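Tb427.07.360- putative uncharacterized metacyclic invariant surface protein from Trypanosoma brucei (Trypanosoma brucei, PDB 5VTL) is of unknown function but, as an invariant surface protein of the metacyclic stage, presents an elongated helical bundle probably exposed at the parasite surface. Local coordinates at residues A83-A86 with L87-E91; E91-A94 with A95-P98. All coordinates share one frame; numbering follows the deposited sequence.

Contact 1 of 2, residues A83-A86 with L87-E91; sequences AKTA and LSDVE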
ATOM      1  N   ALA A  83       3.946   0.348 -13.473  1.00  7.81           N
ATOM      2  CA  ALA A  83       2.822   0.716 -12.609  1.00  8.64           C
ATOM      3  C   ALA A  83       1.660  -0.273 -12.760  1.00  9.68           C
ATOM      4  O   ALA A  83       1.044  -0.707 -11.772  1.00 10.58           O
ATOM      5  CB  ALA A  83       2.341   2.114 -12.917  1.00  9.30           C
ATOM      6  N   LYS A  84       1.324  -0.610 -13.996  1.00  9.38           N
ATOM      7  CA  LYS A  84       0.227  -1.539 -14.237  1.00  9.20           C
ATOM      8  C   LYS A  84       0.499  -2.943 -13.662  1.00 10.51           C
ATOM      9  O   LYS A  84      -0.409  -3.582 -13.136  1.00 12.09           O
ATOM     10  CB  LYS A  84      -0.087  -1.614 -15.742  1.00  9.96           C
ATOM     11  CG  LYS A  84      -0.623  -0.329 -16.272  1.00  7.90           C
ATOM     12  CD  LYS A  84      -0.778  -0.337 -17.781  1.00 13.50           C
ATOM     13  CE  LYS A  84      -1.442   0.974 -18.258  1.00 14.51           C
ATOM     14  NZ  LYS A  84      -1.693   1.024 -19.747  1.00 25.59           N
ATOM     15  N   THR A  85       1.725  -3.432 -13.805  1.00 12.32           N
ATOM     16  CA  THR A  85       2.119  -4.722 -13.240  1.00 10.40           C
ATOM     17  C   THR A  85       2.027  -4.668 -11.721  1.00 15.38           C
ATOM     18  O   THR A  85       1.617  -5.637 -11.071  1.00 14.68           O
ATOM     19  CB  THR A  85       3.544  -5.098 -13.656  1.00 10.49           C
ATOM     20  OG1 THR A  85       3.597  -5.238 -15.080  1.00 17.18           O
ATOM     21  CG2 THR A  85       4.000  -6.388 -12.995  1.00 20.48           C
ATOM     22  N   ALA A  86       2.396  -3.526 -11.156  1.00 12.01           N
ATOM     23  CA  ALA A  86       2.350  -3.349  -9.705  1.00  9.46           C
ATOM     24  C   ALA A  86       0.901  -3.322  -9.219  1.00 11.80           C
ATOM     25  O   ALA A  86       0.580  -3.913  -8.187  1.00 11.39           O
ATOM     26  CB  ALA A  86       3.113  -2.090  -9.294  1.00  7.47           C
ATOM     27  N   LEU A  87       0.015  -2.695  -9.989  1.00  9.17           N
ATOM     28  CA  LEU A  87      -1.403  -2.686  -9.640  1.00  9.06           C
ATOM     29  C   LEU A  87      -1.951  -4.108  -9.642  1.00 14.47           C
ATOM     30  O   LEU A  87      -2.710  -4.482  -8.751  1.00 12.47           O
ATOM     31  CB  LEU A  87      -2.195  -1.820 -10.613  1.00  9.11           C
ATOM     32  CG  LEU A  87      -3.709  -1.715 -10.438  1.00 13.11           C
ATOM     33  CD1 LEU A  87      -4.106  -1.281  -9.026  1.00 10.06           C
ATOM     34  CD2 LEU A  87      -4.263  -0.750 -11.473  1.00 11.42           C
ATOM     35  N   SER A  88      -1.547  -4.911 -10.620  1.00 14.90           N
ATOM     36  CA  SER A  88      -2.026  -6.291 -10.677  1.00 14.42           C
ATOM     37  C   SER A  88      -1.523  -7.096  -9.479  1.00 18.56           C
ATOM     38  O   SER A  88      -2.266  -7.913  -8.932  1.00 16.39           O
ATOM     39  CB  SER A  88      -1.660  -6.970 -11.995  1.00 19.04           C
ATOM     40  OG  SER A  88      -0.266  -7.059 -12.133  1.00 28.23           O
ATOM     41  N   ASP A  89      -0.271  -6.880  -9.072  1.00 12.10           N
ATOM     42  CA  ASP A  89       0.220  -7.455  -7.818  1.00 12.19           C
ATOM     43  C   ASP A  89      -0.608  -7.011  -6.598  1.00 11.86           C
ATOM     44  O   ASP A  89      -0.987  -7.839  -5.763  1.00 13.27           O
ATOM     45  CB  ASP A  89       1.684  -7.093  -7.585  1.00 10.44           C
ATOM     46  CG  ASP A  89       2.619  -7.717  -8.622  1.00 18.49           C
ATOM     47  OD1 ASP A  89       2.162  -8.593  -9.396  1.00 15.16           O
ATOM     48  OD2 ASP A  89       3.811  -7.331  -8.639  1.00 15.08           O
ATOM     49  N   VAL A  90      -0.871  -5.715  -6.487  1.00  8.31           N
ATOM     50  CA  VAL A  90      -1.670  -5.168  -5.386  1.00 11.74           C
ATOM     51  C   VAL A  90      -3.021  -5.877  -5.312  1.00 13.79           C
ATOM     52  O   VAL A  90      -3.524  -6.223  -4.230  1.00 11.54           O
ATOM     53  CB  VAL A  90      -1.882  -3.640  -5.566  1.00 10.90           C
ATOM     54  CG1 VAL A  90      -2.941  -3.092  -4.621  1.00 11.45           C
ATOM     55  CG2 VAL A  90      -0.562  -2.884  -5.350  1.00 10.42           C
ATOM     56  N   GLU A  91      -3.613  -6.090  -6.472  1.00 14.38           N
ATOM     57  CA  GLU A  91      -4.954  -6.631  -6.526  1.00 11.21           C
ATOM     58  C   GLU A  91      -4.967  -8.066  -5.995  1.00 13.89           C
ATOM     59  O   GLU A  91      -5.908  -8.498  -5.332  1.00 14.20           O
ATOM     60  CB  GLU A  91      -5.450  -6.571  -7.963  1.00 16.71           C
ATOM     61  CG  GLU A  91      -6.029  -5.204  -8.323  1.00 24.44           C
ATOM     62  CD  GLU A  91      -6.253  -5.025  -9.810  1.00 40.81           C
ATOM     63  OE1 GLU A  91      -5.845  -5.925 -10.574  1.00 43.27           O
ATOM     64  OE2 GLU A  91      -6.830  -3.978 -10.211  1.00 34.48           O
TER

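Contact 2 of 2, residues E91-A94 with A95-P98; sequences EQYA and ANAP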
ATOM      1  N   GLU A  91      -3.613  -6.090  -6.472  1.00 14.38           N
ATOM      2  CA  GLU A  91      -4.954  -6.631  -6.526  1.00 11.21           C
ATOM      3  C   GLU A  91      -4.967  -8.066  -5.995  1.00 13.89           C
ATOM      4  O   GLU A  91      -5.908  -8.498  -5.332  1.00 14.20           O
ATOM      5  CB  GLU A  91      -5.450  -6.571  -7.963  1.00 16.71           C
ATOM      6  CG  GLU A  91      -6.029  -5.204  -8.323  1.00 24.44           C
ATOM      7  CD  GLU A  91      -6.253  -5.025  -9.810  1.00 40.81           C
ATOM      8  OE1 GLU A  91      -5.845  -5.925 -10.574  1.00 43.27           O
ATOM      9  OE2 GLU A  91      -6.830  -3.978 -10.211  1.00 34.48           O
ATOM     10  N   GLN A  92      -3.903  -8.796  -6.287  1.00  9.63           N
ATOM     11  CA  GLN A  92      -3.761 -10.171  -5.842  1.00 11.58           C
ATOM     12  C   GLN A  92      -3.571 -10.167  -4.342  1.00 12.42           C
ATOM     13  O   GLN A  92      -4.304 -10.829  -3.627  1.00  8.37           O
ATOM     14  CB  GLN A  92      -2.577 -10.794  -6.563  1.00 12.39           C
ATOM     15  CG  GLN A  92      -1.949 -12.021  -5.967  1.00 16.33           C
ATOM     16  CD  GLN A  92      -0.608 -12.316  -6.638  1.00 36.24           C
ATOM     17  OE1 GLN A  92      -0.279 -11.726  -7.679  1.00 41.61           O
ATOM     18  NE2 GLN A  92       0.176 -13.210  -6.038  1.00 27.56           N
ATOM     19  N   TYR A  93      -2.618  -9.381  -3.850  1.00  7.20           N
ATOM     20  CA  TYR A  93      -2.367  -9.371  -2.417  1.00 10.85           C
ATOM     21  C   TYR A  93      -3.514  -8.776  -1.620  1.00  8.14           C
ATOM     22  O   TYR A  93      -3.751  -9.190  -0.484  1.00  8.92           O
ATOM     23  CB  TYR A  93      -1.049  -8.645  -2.120  1.00  8.94           C
ATOM     24  CG  TYR A  93       0.120  -9.335  -2.770  1.00 10.21           C
ATOM     25  CD1 TYR A  93       0.358 -10.705  -2.571  1.00 14.09           C
ATOM     26  CD2 TYR A  93       0.967  -8.642  -3.602  1.00 11.44           C
ATOM     27  CE1 TYR A  93       1.438 -11.341  -3.185  1.00 14.09           C
ATOM     28  CE2 TYR A  93       2.050  -9.268  -4.220  1.00 15.79           C
ATOM     29  CZ  TYR A  93       2.274 -10.616  -4.015  1.00 20.90           C
ATOM     30  OH  TYR A  93       3.349 -11.218  -4.641  1.00 20.69           O
ATOM     31  N   ALA A  94      -4.201  -7.787  -2.187  1.00  5.91           N
ATOM     32  CA  ALA A  94      -5.367  -7.199  -1.535  1.00 10.49           C
ATOM     33  C   ALA A  94      -6.550  -8.161  -1.480  1.00  6.80           C
ATOM     34  O   ALA A  94      -7.435  -7.994  -0.627  1.00 10.49           O
ATOM     35  CB  ALA A  94      -5.779  -5.897  -2.218  1.00 11.73           C
ATOM     36  N   ALA A  95      -6.593  -9.143  -2.384  1.00  6.81           N
ATOM     37  CA  ALA A  95      -7.620 -10.184  -2.287  1.00  6.24           C
ATOM     38  C   ALA A  95      -7.239 -11.263  -1.275  1.00 10.48           C
ATOM     39  O   ALA A  95      -8.095 -11.798  -0.584  1.00 11.50           O
ATOM     40  CB  ALA A  95      -7.876 -10.814  -3.629  1.00 10.82           C
ATOM     41  N   ASN A  96      -5.949 -11.572  -1.196  1.00  6.80           N
ATOM     42  CA  ASN A  96      -5.444 -12.611  -0.302  1.00  9.22           C
ATOM     43  C   ASN A  96      -5.507 -12.250   1.174  1.00  9.41           C
ATOM     44  O   ASN A  96      -6.032 -13.006   1.994  1.00  7.78           O
ATOM     45  CB  ASN A  96      -3.994 -12.935  -0.651  1.00  8.78           C
ATOM     46  CG  ASN A  96      -3.852 -13.607  -2.000  1.00  7.91           C
ATOM     47  OD1 ASN A  96      -4.856 -13.854  -2.685  1.00  9.91           O
ATOM     48  ND2 ASN A  96      -2.596 -13.886  -2.413  1.00 10.37           N
ATOM     49  N   ALA A  97      -4.947 -11.099   1.529  1.00 10.27           N
ATOM     50  CA  ALA A  97      -4.830 -10.742   2.945  1.00  7.44           C
ATOM     51  C   ALA A  97      -6.158 -10.734   3.725  1.00  6.81           C
ATOM     52  O   ALA A  97      -6.208 -11.276   4.836  1.00  8.26           O
ATOM     53  CB  ALA A  97      -4.076  -9.412   3.116  1.00  7.89           C
ATOM     54  N   PRO A  98      -7.234 -10.135   3.175  1.00  9.71           N
ATOM     55  CA  PRO A  98      -8.473 -10.175   3.967  1.00  7.74           C
ATOM     56  C   PRO A  98      -8.999 -11.577   4.238  1.00  9.83           C
ATOM     57  O   PRO A  98      -9.658 -11.766   5.270  1.00 10.17           O
ATOM     58  CB  PRO A  98      -9.472  -9.395   3.112  1.00 12.55           C
ATOM     59  CG  PRO A  98      -8.598  -8.443   2.322  1.00 10.84           C
ATOM     60  CD  PRO A  98      -7.382  -9.257   1.994  1.00  5.71           C
TER
HETATM   61  O   HOH W   1      -0.966 -15.040  -4.564  1.00 22.16           O

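Contact 1 of 2, residues A83-A86 with L87-E91
Ser88 OG donates a hydrogen bond to Thr85 O, at 2.6 Å, one turn back along helix 63-102 of the extended helical bundle. The same oxygen accepts the regular alpha-helical bond from Asp89 N at 3.0 Å. Both donors reach it from one face of the carbonyl plane, but from different directions: the amide lies well out beyond the oxygen, with a C=O...N angle of 151°, whereas the hydroxyl comes in at 117°, more from the flank of the C=O bond. This side-chain-to-backbone bond is a familiar habit of serine within a helix. It depends on OG standing between the backbone N and the carbonyl carbon (chi1 63°), which turns the hydroxyl back toward the preceding turn. A small polar residue thus suits this exposed side of the helix, since its one donor is used without leaving the backbone.

Asp89 is turned differently. Its CG is anti to the carbonyl carbon, and the carboxylate rises beside its own backbone N. OD1 comes within 3.4 Å of Thr85 O, but these are two acceptors; the charge is answered instead by Arg183 of helix 157-209, whose NH1 makes a salt bridge to OD2. Thr85 follows the same economy as Ser88, its OG1 bonding to Asn81 O.

The remaining positions suit the helical bundle. Ala83, small enough for close approach, touches Val35 of helix 4-58 and Ala187 of helix 157-209. Leu87 packs its longer side chain on Ala31 and Val35, and Val90 meets Leu177, Ala180 and Val181 of helix 157-209. The backbone bonds continue from Leu87 N to Ala83 O and from Ser88 N to Lys84 O. Where Val90 N bonds to Ala86 O, the methyl CG2 of Val90 also lies 3.2 Å from that oxygen.

Contact 2 of 2, residues E91-A94 with A95-P98
The carboxamides of Gln92 and Asn96, one turn apart, are turned 63° against each other and joined through a water. That water accepts from Gln92 NE2 at 2.6 Å and from Asn96 ND2 at 2.9 Å, so the two N-H groups converge on one oxygen. On one face of the Tyr93 ring sits Gln92 CD, 4.1 Å above the plane and displaced toward the rim; Asn96 ND2 approaches the same ring obliquely. Gln92 reaches the water because its CG is anti to the backbone N (chi1 160°) and the chain runs on extended, long enough to carry the amide out to it. The shorter Asn96 keeps its amide near the backbone, with OD1 3.2 Å from Gln92 O, an approach of two acceptors. Its ND2 has a second acceptor in Glu173 OE1 of helix 157-209, so both the water and a neighbouring helix help fix the rotation of the amide.

All this lies on helix 63-102 of the extended bundle. Tyr93 touches Glu173, Gln176 and Leu177 of helix 157-209, a broad ring suited to a partly exposed seam, while Ala97 touches Tyr174 of the same helix. On the side toward helix 4-58, the small Ala94 meets Lys28 and Pro98 meets Val24.

The backbone is less regular here. Ala95 N makes two weak bonds, to Glu91 O and Gln92 O, whereas Asn96 N bonds to Gln92 O and Ala97 N to Tyr93 O in the regular way. Pro98 has no N-H to continue the series, and the helix is kinked there; the ring carbon CD stands 2.9 Å from Ala94 O, in the place where an amide donor would otherwise approach.

From the N terminus, the chain runs along helix 4-58 and turns back into helix 63-102, which carries contact 1 and then contact 2. Neither closes a loop; each is made of bonds between successive turns of one helix, and neither encloses the other: they follow in line, their centres 11 Å apart, with Glu91 ending the first and opening the second. Both touch helix 4-58 and helix 157-209. Contact 1 meets helix 4-58 at Ala31 and Val35, contact 2 at Val24 and Lys28, so the two helices run antiparallel. Helix 157-209 is likewise met farther back in sequence, from Ala187 through Leu177 to Glu173, as helix 63-102 advances.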